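Long-range contacts in cytochrome P450 monooxygenase (Rhodococcus sp. ECU0066, PDB 6KBH), which probably carries out heme-dependent monooxygenation, with heme, FMN and a 2Fe-2S cluster together in one self-sufficient chain: residues Arg158-Tyr163 against Trp181-Thr186; Ile168-Val173 against Val441-Ala446; Arg413-Glu418 against Arg447-Ala452. One frame throughout, in Å; residues are numbered along the deposited sequence.

Contact 1. Residues Arg158-Tyr163 against Trp181-Thr186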
ATOM      1  N   ARG A 158       7.071  21.178   2.186  1.00106.46           N
ATOM      2  CA  ARG A 158       7.588  22.450   2.686  1.00101.62           C
ATOM      3  C   ARG A 158       8.286  22.265   4.027  1.00107.98           C
ATOM      4  O   ARG A 158       9.423  22.712   4.217  1.00111.05           O
ATOM      5  CB  ARG A 158       6.450  23.466   2.802  1.00 99.61           C
ATOM      6  CG  ARG A 158       6.881  24.834   3.319  1.00105.61           C
ATOM      7  CD  ARG A 158       5.702  25.796   3.431  1.00105.21           C
ATOM      8  NE  ARG A 158       4.818  25.474   4.550  1.00110.56           N
ATOM      9  CZ  ARG A 158       5.018  25.876   5.802  1.00108.70           C
ATOM     10  NH1 ARG A 158       6.076  26.617   6.102  1.00112.11           N
ATOM     11  NH2 ARG A 158       4.160  25.538   6.755  1.00102.63           N
ATOM     12  N   LEU A 159       7.622  21.591   4.969  1.00104.18           N
ATOM     13  CA  LEU A 159       8.174  21.451   6.314  1.00105.87           C
ATOM     14  C   LEU A 159       9.388  20.529   6.329  1.00105.20           C
ATOM     15  O   LEU A 159      10.333  20.757   7.094  1.00 98.95           O
ATOM     16  CB  LEU A 159       7.099  20.940   7.270  1.00101.00           C
ATOM     17  CG  LEU A 159       5.969  21.923   7.568  1.00103.95           C
ATOM     18  CD1 LEU A 159       4.858  21.241   8.343  1.00102.67           C
ATOM     19  CD2 LEU A 159       6.501  23.124   8.334  1.00107.94           C
ATOM     20  N   THR A 160       9.379  19.479   5.505  1.00103.60           N
ATOM     21  CA  THR A 160      10.528  18.579   5.458  1.00104.02           C
ATOM     22  C   THR A 160      11.785  19.310   5.004  1.00111.18           C
ATOM     23  O   THR A 160      12.887  18.999   5.474  1.00110.19           O
ATOM     24  CB  THR A 160      10.232  17.388   4.541  1.00 99.73           C
ATOM     25  OG1 THR A 160       9.113  16.657   5.056  1.00100.10           O
ATOM     26  CG2 THR A 160      11.429  16.453   4.462  1.00 89.36           C
ATOM     27  N   ARG A 161      11.643  20.308   4.127  1.00112.15           N
ATOM     28  CA  ARG A 161      12.812  21.019   3.625  1.00114.76           C
ATOM     29  C   ARG A 161      13.209  22.199   4.503  1.00117.77           C
ATOM     30  O   ARG A 161      14.406  22.438   4.707  1.00112.58           O
ATOM     31  CB  ARG A 161      12.584  21.501   2.196  1.00112.62           C
ATOM     32  CG  ARG A 161      13.460  22.689   1.825  1.00120.23           C
ATOM     33  CD  ARG A 161      13.559  22.798   0.329  1.00121.84           C
ATOM     34  NE  ARG A 161      13.578  21.455  -0.255  1.00124.34           N
ATOM     35  CZ  ARG A 161      13.186  21.170  -1.487  1.00126.15           C
ATOM     36  NH1 ARG A 161      12.740  22.137  -2.275  1.00126.55           N
ATOM     37  NH2 ARG A 161      13.223  19.921  -1.943  1.00123.68           N
ATOM     38  N   GLU A 162      12.226  22.934   5.036  1.00116.15           N
ATOM     39  CA  GLU A 162      12.517  24.016   5.974  1.00111.41           C
ATOM     40  C   GLU A 162      13.491  23.580   7.060  1.00117.28           C
ATOM     41  O   GLU A 162      14.277  24.395   7.557  1.00127.19           O
ATOM     42  CB  GLU A 162      11.225  24.520   6.618  1.00104.12           C
ATOM     43  CG  GLU A 162      10.349  25.372   5.724  1.00108.31           C
ATOM     44  CD  GLU A 162       9.227  26.041   6.494  1.00113.60           C
ATOM     45  OE1 GLU A 162       9.134  25.819   7.720  1.00112.70           O
ATOM     46  OE2 GLU A 162       8.437  26.785   5.876  1.00113.65           O
ATOM     47  N   TYR A 163      13.454  22.303   7.438  1.00112.18           N
ATOM     48  CA  TYR A 163      14.334  21.779   8.473  1.00113.73           C
ATOM     49  C   TYR A 163      15.678  21.315   7.916  1.00113.70           C
ATOM     50  O   TYR A 163      16.724  21.631   8.490  1.00126.84           O
ATOM     51  CB  TYR A 163      13.641  20.633   9.215  1.00109.77           C
ATOM     52  CG  TYR A 163      12.758  21.092  10.355  1.00103.54           C
ATOM     53  CD1 TYR A 163      13.308  21.476  11.571  1.00100.12           C
ATOM     54  CD2 TYR A 163      11.377  21.149  10.213  1.00 94.77           C
ATOM     55  CE1 TYR A 163      12.509  21.897  12.616  1.00 98.26           C
ATOM     56  CE2 TYR A 163      10.568  21.567  11.255  1.00 95.71           C
ATOM     57  CZ  TYR A 163      11.141  21.941  12.454  1.00101.62           C
ATOM     58  OH  TYR A 163      10.342  22.361  13.493  1.00100.70           O
ATOM     59  N   TRP A 181      12.373  14.384  14.947  1.00 88.29           N
ATOM     60  CA  TRP A 181      11.508  14.524  16.111  1.00 89.81           C
ATOM     61  C   TRP A 181      10.469  15.618  15.905  1.00 92.21           C
ATOM     62  O   TRP A 181       9.357  15.529  16.441  1.00 91.94           O
ATOM     63  CB  TRP A 181      12.341  14.816  17.356  1.00 88.79           C
ATOM     64  CG  TRP A 181      11.510  14.986  18.561  1.00 87.14           C
ATOM     65  CD1 TRP A 181      11.210  16.156  19.189  1.00 88.30           C
ATOM     66  CD2 TRP A 181      10.843  13.952  19.288  1.00 92.28           C
ATOM     67  NE1 TRP A 181      10.402  15.915  20.273  1.00 91.67           N
ATOM     68  CE2 TRP A 181      10.161  14.569  20.355  1.00 90.77           C
ATOM     69  CE3 TRP A 181      10.759  12.564  19.144  1.00 90.89           C
ATOM     70  CZ2 TRP A 181       9.406  13.846  21.274  1.00 86.14           C
ATOM     71  CZ3 TRP A 181      10.008  11.847  20.057  1.00 92.66           C
ATOM     72  CH2 TRP A 181       9.342  12.490  21.109  1.00 92.44           C
ATOM     73  N   GLU A 182      10.804  16.641  15.121  1.00 93.37           N
ATOM     74  CA  GLU A 182       9.976  17.834  15.007  1.00 93.29           C
ATOM     75  C   GLU A 182       8.937  17.731  13.896  1.00 95.59           C
ATOM     76  O   GLU A 182       7.754  18.002  14.131  1.00 96.79           O
ATOM     77  CB  GLU A 182      10.863  19.061  14.774  1.00 93.01           C
ATOM     78  CG  GLU A 182      11.838  19.369  15.901  1.00 93.48           C
ATOM     79  CD  GLU A 182      11.158  19.889  17.154  1.00 99.89           C
ATOM     80  OE1 GLU A 182       9.938  20.156  17.115  1.00103.87           O
ATOM     81  OE2 GLU A 182      11.852  20.043  18.180  1.00111.30           O
ATOM     82  N   VAL A 183       9.363  17.354  12.686  1.00 90.74           N
ATOM     83  CA  VAL A 183       8.493  17.479  11.512  1.00 87.53           C
ATOM     84  C   VAL A 183       7.154  16.752  11.696  1.00 91.28           C
ATOM     85  O   VAL A 183       6.113  17.350  11.402  1.00 99.54           O
ATOM     86  CB  VAL A 183       9.232  17.043  10.246  1.00 86.51           C
ATOM     87  CG1 VAL A 183       8.342  17.239   9.030  1.00 90.03           C
ATOM     88  CG2 VAL A 183      10.520  17.821  10.079  1.00 84.09           C
ATOM     89  N   PRO A 184       7.120  15.494  12.158  1.00 95.62           N
ATOM     90  CA  PRO A 184       5.806  14.843  12.319  1.00 92.58           C
ATOM     91  C   PRO A 184       4.871  15.567  13.267  1.00 86.68           C
ATOM     92  O   PRO A 184       3.647  15.450  13.128  1.00 91.20           O
ATOM     93  CB  PRO A 184       6.171  13.443  12.835  1.00 86.43           C
ATOM     94  CG  PRO A 184       7.536  13.209  12.314  1.00 83.83           C
ATOM     95  CD  PRO A 184       8.217  14.541  12.395  1.00 87.81           C
ATOM     96  N   LEU A 185       5.409  16.321  14.224  1.00 91.11           N
ATOM     97  CA  LEU A 185       4.556  17.075  15.131  1.00 90.81           C
ATOM     98  C   LEU A 185       3.862  18.219  14.403  1.00 89.22           C
ATOM     99  O   LEU A 185       2.662  18.451  14.592  1.00 91.19           O
ATOM    100  CB  LEU A 185       5.383  17.594  16.307  1.00 84.27           C
ATOM    101  CG  LEU A 185       4.655  18.422  17.364  1.00 84.61           C
ATOM    102  CD1 LEU A 185       3.493  17.641  17.959  1.00 81.04           C
ATOM    103  CD2 LEU A 185       5.627  18.856  18.451  1.00 89.69           C
ATOM    104  N   THR A 186       4.603  18.945  13.557  1.00 89.40           N
ATOM    105  CA  THR A 186       4.029  20.100  12.871  1.00 96.46           C
ATOM    106  C   THR A 186       2.964  19.680  11.864  1.00 97.15           C
ATOM    107  O   THR A 186       1.879  20.272  11.818  1.00 95.95           O
ATOM    108  CB  THR A 186       5.126  20.915  12.177  1.00 99.24           C
ATOM    109  OG1 THR A 186       5.911  20.062  11.335  1.00102.60           O
ATOM    110  CG2 THR A 186       6.027  21.606  13.201  1.00 89.84           C
TER
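Tyr163, with Leu159 one turn earlier on the same helix, packs against Val183 and Thr186 across the gap between helices 153-164 and 183-192. By topology these are consistent with helices D and E of the cytochrome P450 fold, part of its conserved four-helix bundle; no hydrogen bond passes between the two segments, and the join is mostly carbon against carbon, with the hydroxyls of Thr160, Tyr163 and Thr186 lying against carbon.

The tyrosine is the side chain to follow. Its CB points at the other helix, and CG already lies 4.0 Å from Val183 CG2. That methyl comes nearest to the next ring atom, with CD2 of Tyr163 3.4 Å from CG2 of Val183, and it reaches on to CE2. Glu182 meets the ring further out, toward the hydroxyl: CE1 and CZ both touch its CB, and at the tip OH of Tyr163 stands 3.6 Å from that same CB. The two side chains cross at about a right angle, yet the planes of the phenol ring and the carboxylate are nearly parallel, 9° apart. The carboxylate has its partner on another helix: OE1 of Glu182 forms a salt bridge with Arg203 of helix 199-204.

Val183 divides its branches between two partners. CG1, anti to the backbone N (chi1 -177°), goes to Thr160 OG1 at 4.1 Å, while CG2 takes the tyrosine. Thr160 turns its hydroxyl back to Val156 O in its own helix, and Phe406 of helix 396-413 touches both Thr160 and Val183.

One turn back from Tyr163, Leu159 CD1 sits 3.4 Å from Thr186 OG1. The polar need of this buried hydroxyl is met within its own helix: OG1 of Thr186 donates to Val183 O at 2.7 Å, with the donor tilted 19° from the carbonyl plane.

Contact 2. Residues Ile168-Val173 against Val441-Ala446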
ATOM      1  N   ILE A 168      22.141  21.595   6.381  1.00123.78           N
ATOM      2  CA  ILE A 168      22.558  20.991   5.116  1.00124.25           C
ATOM      3  C   ILE A 168      24.064  21.099   4.910  1.00125.65           C
ATOM      4  O   ILE A 168      24.684  20.207   4.315  1.00125.67           O
ATOM      5  CB  ILE A 168      21.793  21.653   3.958  1.00125.01           C
ATOM      6  CG1 ILE A 168      22.402  21.285   2.605  1.00126.42           C
ATOM      7  CG2 ILE A 168      21.856  23.148   4.089  1.00122.66           C
ATOM      8  CD1 ILE A 168      22.217  19.866   2.235  1.00120.60           C
ATOM      9  N   ASP A 169      24.679  22.177   5.383  1.00121.95           N
ATOM     10  CA  ASP A 169      26.065  22.475   5.060  1.00122.54           C
ATOM     11  C   ASP A 169      27.039  22.063   6.154  1.00127.82           C
ATOM     12  O   ASP A 169      28.244  22.286   6.006  1.00129.32           O
ATOM     13  CB  ASP A 169      26.212  23.969   4.762  1.00118.64           C
ATOM     14  CG  ASP A 169      25.508  24.377   3.482  1.00118.95           C
ATOM     15  OD1 ASP A 169      25.506  23.574   2.525  1.00118.47           O
ATOM     16  OD2 ASP A 169      24.950  25.493   3.431  1.00119.32           O
ATOM     17  N   THR A 170      26.555  21.459   7.242  1.00126.60           N
ATOM     18  CA  THR A 170      27.434  21.117   8.356  1.00123.13           C
ATOM     19  C   THR A 170      28.224  19.838   8.108  1.00124.94           C
ATOM     20  O   THR A 170      29.335  19.692   8.629  1.00123.62           O
ATOM     21  CB  THR A 170      26.622  20.970   9.644  1.00122.24           C
ATOM     22  OG1 THR A 170      25.761  19.830   9.540  1.00122.90           O
ATOM     23  CG2 THR A 170      25.779  22.213   9.889  1.00115.70           C
ATOM     24  N   GLY A 171      27.680  18.909   7.326  1.00126.60           N
ATOM     25  CA  GLY A 171      28.278  17.597   7.202  1.00117.37           C
ATOM     26  C   GLY A 171      28.077  16.705   8.402  1.00117.77           C
ATOM     27  O   GLY A 171      28.690  15.635   8.468  1.00113.52           O
ATOM     28  N   HIS A 172      27.235  17.108   9.351  1.00120.99           N
ATOM     29  CA  HIS A 172      27.131  16.431  10.636  1.00120.89           C
ATOM     30  C   HIS A 172      25.872  16.919  11.339  1.00119.22           C
ATOM     31  O   HIS A 172      25.691  18.128  11.512  1.00115.24           O
ATOM     32  CB  HIS A 172      28.383  16.708  11.478  1.00124.00           C
ATOM     33  CG  HIS A 172      28.182  16.536  12.952  1.00127.71           C
ATOM     34  ND1 HIS A 172      27.815  17.575  13.779  1.00126.91           N
ATOM     35  CD2 HIS A 172      28.321  15.452  13.750  1.00121.50           C
ATOM     36  CE1 HIS A 172      27.723  17.135  15.021  1.00123.75           C
ATOM     37  NE2 HIS A 172      28.026  15.850  15.031  1.00117.80           N
ATOM     38  N   VAL A 173      25.009  15.984  11.742  1.00118.42           N
ATOM     39  CA  VAL A 173      23.733  16.332  12.357  1.00116.57           C
ATOM     40  C   VAL A 173      23.211  15.104  13.082  1.00110.61           C
ATOM     41  O   VAL A 173      23.470  13.969  12.674  1.00104.73           O
ATOM     42  CB  VAL A 173      22.721  16.842  11.296  1.00112.91           C
ATOM     43  CG1 VAL A 173      22.578  15.841  10.175  1.00110.08           C
ATOM     44  CG2 VAL A 173      21.359  17.120  11.915  1.00110.45           C
ATOM     45  N   VAL A 441      24.779  11.331  11.785  1.00105.59           N
ATOM     46  CA  VAL A 441      25.135  11.109  10.391  1.00110.26           C
ATOM     47  C   VAL A 441      26.149  12.155   9.952  1.00108.77           C
ATOM     48  O   VAL A 441      26.036  13.338  10.293  1.00103.73           O
ATOM     49  CB  VAL A 441      23.891  11.135   9.478  1.00104.67           C
ATOM     50  CG1 VAL A 441      22.972   9.974   9.812  1.00109.84           C
ATOM     51  CG2 VAL A 441      23.155  12.445   9.623  1.00101.30           C
ATOM     52  N   ARG A 442      27.150  11.703   9.206  1.00110.85           N
ATOM     53  CA  ARG A 442      28.131  12.561   8.564  1.00116.66           C
ATOM     54  C   ARG A 442      27.891  12.574   7.059  1.00114.42           C
ATOM     55  O   ARG A 442      27.261  11.672   6.502  1.00114.04           O
ATOM     56  CB  ARG A 442      29.556  12.078   8.860  1.00113.11           C
ATOM     57  CG  ARG A 442      29.898  10.821   8.089  1.00117.85           C
ATOM     58  CD  ARG A 442      31.383  10.504   8.026  1.00117.44           C
ATOM     59  NE  ARG A 442      32.034  10.547   9.327  1.00120.27           N
ATOM     60  CZ  ARG A 442      32.691   9.522   9.859  1.00118.99           C
ATOM     61  NH1 ARG A 442      32.770   8.371   9.203  1.00114.91           N
ATOM     62  NH2 ARG A 442      33.261   9.643  11.048  1.00102.01           N
ATOM     63  N   TRP A 443      28.395  13.619   6.409  1.00113.18           N
ATOM     64  CA  TRP A 443      28.456  13.673   4.953  1.00120.03           C
ATOM     65  C   TRP A 443      29.459  14.748   4.558  1.00122.64           C
ATOM     66  O   TRP A 443      29.894  15.553   5.385  1.00123.05           O
ATOM     67  CB  TRP A 443      27.083  13.942   4.323  1.00114.33           C
ATOM     68  CG  TRP A 443      26.588  15.342   4.493  1.00118.54           C
ATOM     69  CD1 TRP A 443      26.747  16.386   3.628  1.00118.99           C
ATOM     70  CD2 TRP A 443      25.842  15.850   5.599  1.00121.70           C
ATOM     71  NE1 TRP A 443      26.148  17.515   4.133  1.00119.04           N
ATOM     72  CE2 TRP A 443      25.583  17.209   5.342  1.00119.70           C
ATOM     73  CE3 TRP A 443      25.371  15.286   6.787  1.00118.49           C
ATOM     74  CZ2 TRP A 443      24.876  18.009   6.232  1.00119.88           C
ATOM     75  CZ3 TRP A 443      24.672  16.081   7.661  1.00115.54           C
ATOM     76  CH2 TRP A 443      24.429  17.427   7.383  1.00117.34           C
ATOM     77  N   ASP A 444      29.826  14.743   3.277  1.00125.37           N
ATOM     78  CA  ASP A 444      30.761  15.724   2.742  1.00128.73           C
ATOM     79  C   ASP A 444      29.979  16.930   2.234  1.00128.78           C
ATOM     80  O   ASP A 444      29.303  16.823   1.199  1.00123.44           O
ATOM     81  CB  ASP A 444      31.593  15.114   1.621  1.00125.61           C
ATOM     82  CG  ASP A 444      32.767  15.987   1.219  1.00128.09           C
ATOM     83  OD1 ASP A 444      32.854  17.140   1.694  1.00127.88           O
ATOM     84  OD2 ASP A 444      33.608  15.517   0.425  1.00122.54           O
ATOM     85  N   PRO A 445      30.047  18.086   2.901  1.00127.55           N
ATOM     86  CA  PRO A 445      29.179  19.208   2.499  1.00125.13           C
ATOM     87  C   PRO A 445      29.478  19.754   1.115  1.00127.95           C
ATOM     88  O   PRO A 445      28.542  20.039   0.360  1.00126.30           O
ATOM     89  CB  PRO A 445      29.437  20.258   3.591  1.00125.83           C
ATOM     90  CG  PRO A 445      30.029  19.494   4.737  1.00119.96           C
ATOM     91  CD  PRO A 445      30.827  18.397   4.110  1.00123.10           C
ATOM     92  N   ALA A 446      30.753  19.936   0.760  1.00130.83           N
ATOM     93  CA  ALA A 446      31.071  20.479  -0.559  1.00126.09           C
ATOM     94  C   ALA A 446      30.498  19.610  -1.672  1.00128.10           C
ATOM     95  O   ALA A 446      30.134  20.123  -2.737  1.00131.18           O
ATOM     96  CB  ALA A 446      32.583  20.621  -0.724  1.00125.90           C
TER
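Val441 and Val173 exchange two backbone hydrogen bonds, Val441 N to Val173 O at 3.1 Å and Val173 N to Val441 O at 3.2 Å. On the same face of the sheet their side chains lie side by side, pointing the same way, with CG2 of Val441 against CG1 of Val173.

Arg442 faces His172 in the next, non-hydrogen-bonded pair. Here the backbones are linked by CA-H...O contacts, Arg442 CA to Gly171 O at 3.1 Å and His172 CA to Val441 O. The arginine's guanidinium leads away to a salt bridge with Glu418. Arg442 also shares backbone hydrogen bonds with Glu418, and strand 440-442 is the middle of three antiparallel strands, between 172-174 and 418-419, consistent with the small beta-3 sheet of the P450 fold, which ties the link between helices 153-164 and 183-192 to the C-terminal part of the heme domain.

At Trp443 the backbone N donates to Gly171 O at 2.9 Å, and the indole swings under the turn. CG lies between the backbone N and the carbonyl carbon (chi1 73°), and beyond it Gly171 CA rests over the six-membered ring, 3.4 Å from its centroid, in a CH-pi contact. His172 N covers the same face nearer the rim; Val173 CG1 meets the edge at CZ3, and NE1 makes a weak hydrogen bond to Ile168 O. An alanine here removes the ring over Gly171 CA and the weak N-H donor to Ile168 O, and would probably let the turn shift.

Pro445 closes over the turn, its CB 3.4 Å from Asp169 O and its CG 3.5 Å from Gly171 N. Gly171 has positive phi (74°), and a CB on it would run into Trp443 O and Pro445 CG.

Contact 3. Residues Arg413-Glu418 against Arg447-Ala452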
ATOM      1  N   ARG A 413      19.175  14.794  -1.771  1.00104.78           N
ATOM      2  CA  ARG A 413      20.175  15.823  -1.522  1.00112.91           C
ATOM      3  C   ARG A 413      21.461  15.249  -0.935  1.00116.52           C
ATOM      4  O   ARG A 413      22.557  15.663  -1.329  1.00123.72           O
ATOM      5  CB  ARG A 413      19.588  16.898  -0.604  1.00109.56           C
ATOM      6  CG  ARG A 413      18.440  17.661  -1.249  1.00108.13           C
ATOM      7  CD  ARG A 413      17.675  18.532  -0.266  1.00106.12           C
ATOM      8  NE  ARG A 413      18.449  19.674   0.205  1.00114.05           N
ATOM      9  CZ  ARG A 413      17.944  20.667   0.929  1.00114.65           C
ATOM     10  NH1 ARG A 413      16.660  20.668   1.259  1.00109.52           N
ATOM     11  NH2 ARG A 413      18.722  21.668   1.316  1.00119.06           N
ATOM     12  N   LEU A 414      21.364  14.300  -0.003  1.00109.43           N
ATOM     13  CA  LEU A 414      22.527  13.786   0.721  1.00110.74           C
ATOM     14  C   LEU A 414      22.679  12.276   0.558  1.00109.80           C
ATOM     15  O   LEU A 414      22.597  11.529   1.541  1.00108.83           O
ATOM     16  CB  LEU A 414      22.443  14.147   2.203  1.00112.07           C
ATOM     17  CG  LEU A 414      21.960  15.544   2.598  1.00115.61           C
ATOM     18  CD1 LEU A 414      22.205  15.805   4.073  1.00109.77           C
ATOM     19  CD2 LEU A 414      22.680  16.576   1.773  1.00121.00           C
ATOM     20  N   PRO A 415      22.926  11.789  -0.663  1.00108.50           N
ATOM     21  CA  PRO A 415      23.221  10.357  -0.820  1.00109.84           C
ATOM     22  C   PRO A 415      24.572   9.966  -0.255  1.00108.14           C
ATOM     23  O   PRO A 415      24.776   8.790   0.067  1.00114.13           O
ATOM     24  CB  PRO A 415      23.178  10.145  -2.342  1.00108.14           C
ATOM     25  CG  PRO A 415      22.587  11.402  -2.908  1.00112.15           C
ATOM     26  CD  PRO A 415      22.979  12.482  -1.959  1.00110.33           C
ATOM     27  N   HIS A 416      25.501  10.914  -0.131  1.00107.12           N
ATOM     28  CA  HIS A 416      26.825  10.691   0.434  1.00114.89           C
ATOM     29  C   HIS A 416      26.833  10.760   1.960  1.00119.77           C
ATOM     30  O   HIS A 416      27.898  10.939   2.568  1.00111.79           O
ATOM     31  CB  HIS A 416      27.812  11.704  -0.149  1.00109.84           C
ATOM     32  CG  HIS A 416      27.513  13.119   0.231  1.00108.52           C
ATOM     33  ND1 HIS A 416      26.248  13.658   0.155  1.00112.42           N
ATOM     34  CD2 HIS A 416      28.316  14.109   0.686  1.00116.68           C
ATOM     35  CE1 HIS A 416      26.283  14.917   0.552  1.00116.93           C
ATOM     36  NE2 HIS A 416      27.527  15.216   0.877  1.00117.54           N
ATOM     37  N   MET A 417      25.664  10.636   2.578  1.00118.42           N
ATOM     38  CA  MET A 417      25.545  10.638   4.027  1.00110.41           C
ATOM     39  C   MET A 417      25.752   9.231   4.572  1.00113.82           C
ATOM     40  O   MET A 417      25.239   8.256   4.016  1.00111.51           O
ATOM     41  CB  MET A 417      24.171  11.169   4.433  1.00108.05           C
ATOM     42  CG  MET A 417      23.781  10.918   5.874  1.00112.50           C
ATOM     43  SD  MET A 417      21.993  10.969   6.111  1.00113.78           S
ATOM     44  CE  MET A 417      21.678  12.724   5.949  1.00 95.78           C
ATOM     45  N   GLU A 418      26.511   9.123   5.662  1.00115.43           N
ATOM     46  CA  GLU A 418      26.714   7.835   6.311  1.00113.27           C
ATOM     47  C   GLU A 418      26.615   8.001   7.819  1.00109.31           C
ATOM     48  O   GLU A 418      26.675   9.109   8.355  1.00108.90           O
ATOM     49  CB  GLU A 418      28.062   7.196   5.939  1.00113.66           C
ATOM     50  CG  GLU A 418      29.284   7.947   6.418  1.00117.75           C
ATOM     51  CD  GLU A 418      30.583   7.282   6.000  1.00122.12           C
ATOM     52  OE1 GLU A 418      30.526   6.233   5.322  1.00128.05           O
ATOM     53  OE2 GLU A 418      31.662   7.807   6.349  1.00116.31           O
ATOM     54  N   ARG A 447      30.384  18.309  -1.423  1.00126.64           N
ATOM     55  CA  ARG A 447      30.050  17.303  -2.420  1.00127.23           C
ATOM     56  C   ARG A 447      28.548  17.118  -2.621  1.00130.66           C
ATOM     57  O   ARG A 447      28.149  16.245  -3.399  1.00130.85           O
ATOM     58  CB  ARG A 447      30.698  15.974  -2.017  1.00123.58           C
ATOM     59  CG  ARG A 447      30.670  14.868  -3.049  1.00115.31           C
ATOM     60  CD  ARG A 447      31.553  13.744  -2.589  1.00123.02           C
ATOM     61  NE  ARG A 447      32.952  14.119  -2.737  1.00125.41           N
ATOM     62  CZ  ARG A 447      33.770  13.576  -3.629  1.00127.82           C
ATOM     63  NH1 ARG A 447      33.331  12.620  -4.434  1.00122.67           N
ATOM     64  NH2 ARG A 447      35.032  13.976  -3.706  1.00129.67           N
ATOM     65  N   ASN A 448      27.707  17.901  -1.947  1.00132.10           N
ATOM     66  CA  ASN A 448      26.278  17.811  -2.193  1.00130.32           C
ATOM     67  C   ASN A 448      26.017  17.934  -3.693  1.00134.48           C
ATOM     68  O   ASN A 448      26.487  18.897  -4.318  1.00136.03           O
ATOM     69  CB  ASN A 448      25.498  18.911  -1.461  1.00130.97           C
ATOM     70  CG  ASN A 448      25.784  18.965   0.027  1.00126.30           C
ATOM     71  OD1 ASN A 448      25.904  20.046   0.606  1.00123.89           O
ATOM     72  ND2 ASN A 448      25.881  17.805   0.658  1.00122.03           N
ATOM     73  N   PRO A 449      25.300  16.991  -4.308  1.00138.56           N
ATOM     74  CA  PRO A 449      24.861  17.210  -5.695  1.00137.67           C
ATOM     75  C   PRO A 449      24.038  18.476  -5.838  1.00135.12           C
ATOM     76  O   PRO A 449      23.893  18.995  -6.952  1.00136.81           O
ATOM     77  CB  PRO A 449      24.023  15.961  -6.006  1.00138.93           C
ATOM     78  CG  PRO A 449      24.409  14.951  -4.965  1.00132.25           C
ATOM     79  CD  PRO A 449      24.742  15.750  -3.742  1.00132.63           C
ATOM     80  N   GLU A 450      23.533  18.999  -4.719  1.00133.14           N
ATOM     81  CA  GLU A 450      22.586  20.103  -4.732  1.00132.86           C
ATOM     82  C   GLU A 450      23.231  21.408  -5.188  1.00132.27           C
ATOM     83  O   GLU A 450      22.627  22.164  -5.958  1.00136.27           O
ATOM     84  CB  GLU A 450      21.991  20.253  -3.335  1.00128.64           C
ATOM     85  CG  GLU A 450      21.009  21.385  -3.164  1.00127.24           C
ATOM     86  CD  GLU A 450      20.882  21.791  -1.717  1.00120.20           C
ATOM     87  OE1 GLU A 450      20.352  20.988  -0.921  1.00119.89           O
ATOM     88  OE2 GLU A 450      21.322  22.907  -1.375  1.00125.25           O
ATOM     89  N   ARG A 451      24.452  21.698  -4.725  1.00134.63           N
ATOM     90  CA  ARG A 451      25.051  22.999  -4.998  1.00135.71           C
ATOM     91  C   ARG A 451      25.508  23.152  -6.441  1.00138.96           C
ATOM     92  O   ARG A 451      25.708  24.283  -6.898  1.00135.13           O
ATOM     93  CB  ARG A 451      26.227  23.249  -4.057  1.00135.75           C
ATOM     94  CG  ARG A 451      25.856  24.067  -2.839  1.00130.74           C
ATOM     95  CD  ARG A 451      27.094  24.525  -2.104  1.00128.19           C
ATOM     96  NE  ARG A 451      27.418  23.642  -0.993  1.00132.47           N
ATOM     97  CZ  ARG A 451      28.654  23.374  -0.593  1.00125.76           C
ATOM     98  NH1 ARG A 451      29.692  23.914  -1.218  1.00123.57           N
ATOM     99  NH2 ARG A 451      28.850  22.565   0.434  1.00121.16           N
ATOM    100  N   ALA A 452      25.681  22.052  -7.168  1.00137.80           N
ATOM    101  CA  ALA A 452      26.015  22.122  -8.580  1.00130.56           C
ATOM    102  C   ALA A 452      24.798  21.983  -9.482  1.00133.85           C
ATOM    103  O   ALA A 452      24.926  22.165 -10.697  1.00139.21           O
ATOM    104  CB  ALA A 452      27.041  21.039  -8.940  1.00123.59           C
TER
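Arg413 and Glu450 form the salt bridge of this contact, and it rests on one carboxylate oxygen. OE1 of Glu450 takes NE of Arg413 at 2.6 Å and NH2 of Arg413 at 2.9 Å, both bent, weak bonds. The oxygen comes in at the edge of the guanidinium, although the carboxylate plane is turned 56° from it. Glu450 reaches across with CG anti to its backbone N (chi1 178°) and an extended chain beyond.

Beside the ion pair two prolines meet tip to tip, Pro415 CD and Pro449 CD 4.1 Å apart, and Pro449 CD also lies against Arg413 O. Further along, ND2 of Asn448 sits at the edge of the His416 ring, its amide 70° from the ring plane.

Outside this shell, a type I turn from Leu414 to Met417 presents His416, whose NE2 probably hydrogen-bonds to Asp444 O. Helix 396-413, consistent with the L helix of the P450 fold, delivers Arg413, and Glu409 on it forms a salt bridge with NH1 of Arg413.

Arg161 NE, also paired with Glu409, lies close to Arg413 NH1, so Glu450 and Glu409 together would probably offset the like charges of Arg413, which is buried, and Arg161.

In the fold
All three contacts lie in the heme domain, on one side of the chain's centre. Contacts 2 and 3 are neighbours, centres 9 Å apart, and share the three-stranded sheet: strand 440-442 runs between 172-174 and 418-419. Contact 1 sits deeper, its centre 19 Å from that of contact 2 and 20 Å from that of contact 3, between helices 153-164 and 183-192; strand 172-174 lies on the chain between them. Along the sequence, contact 1 closes before contact 3 opens, whereas contact 2 crosses both. Helix 396-413 serves two contacts, backing contact 1 and supplying Arg413 to contact 3. The helical bundle, the small sheet and the segment that follows it are thereby joined as one block of the P450 fold.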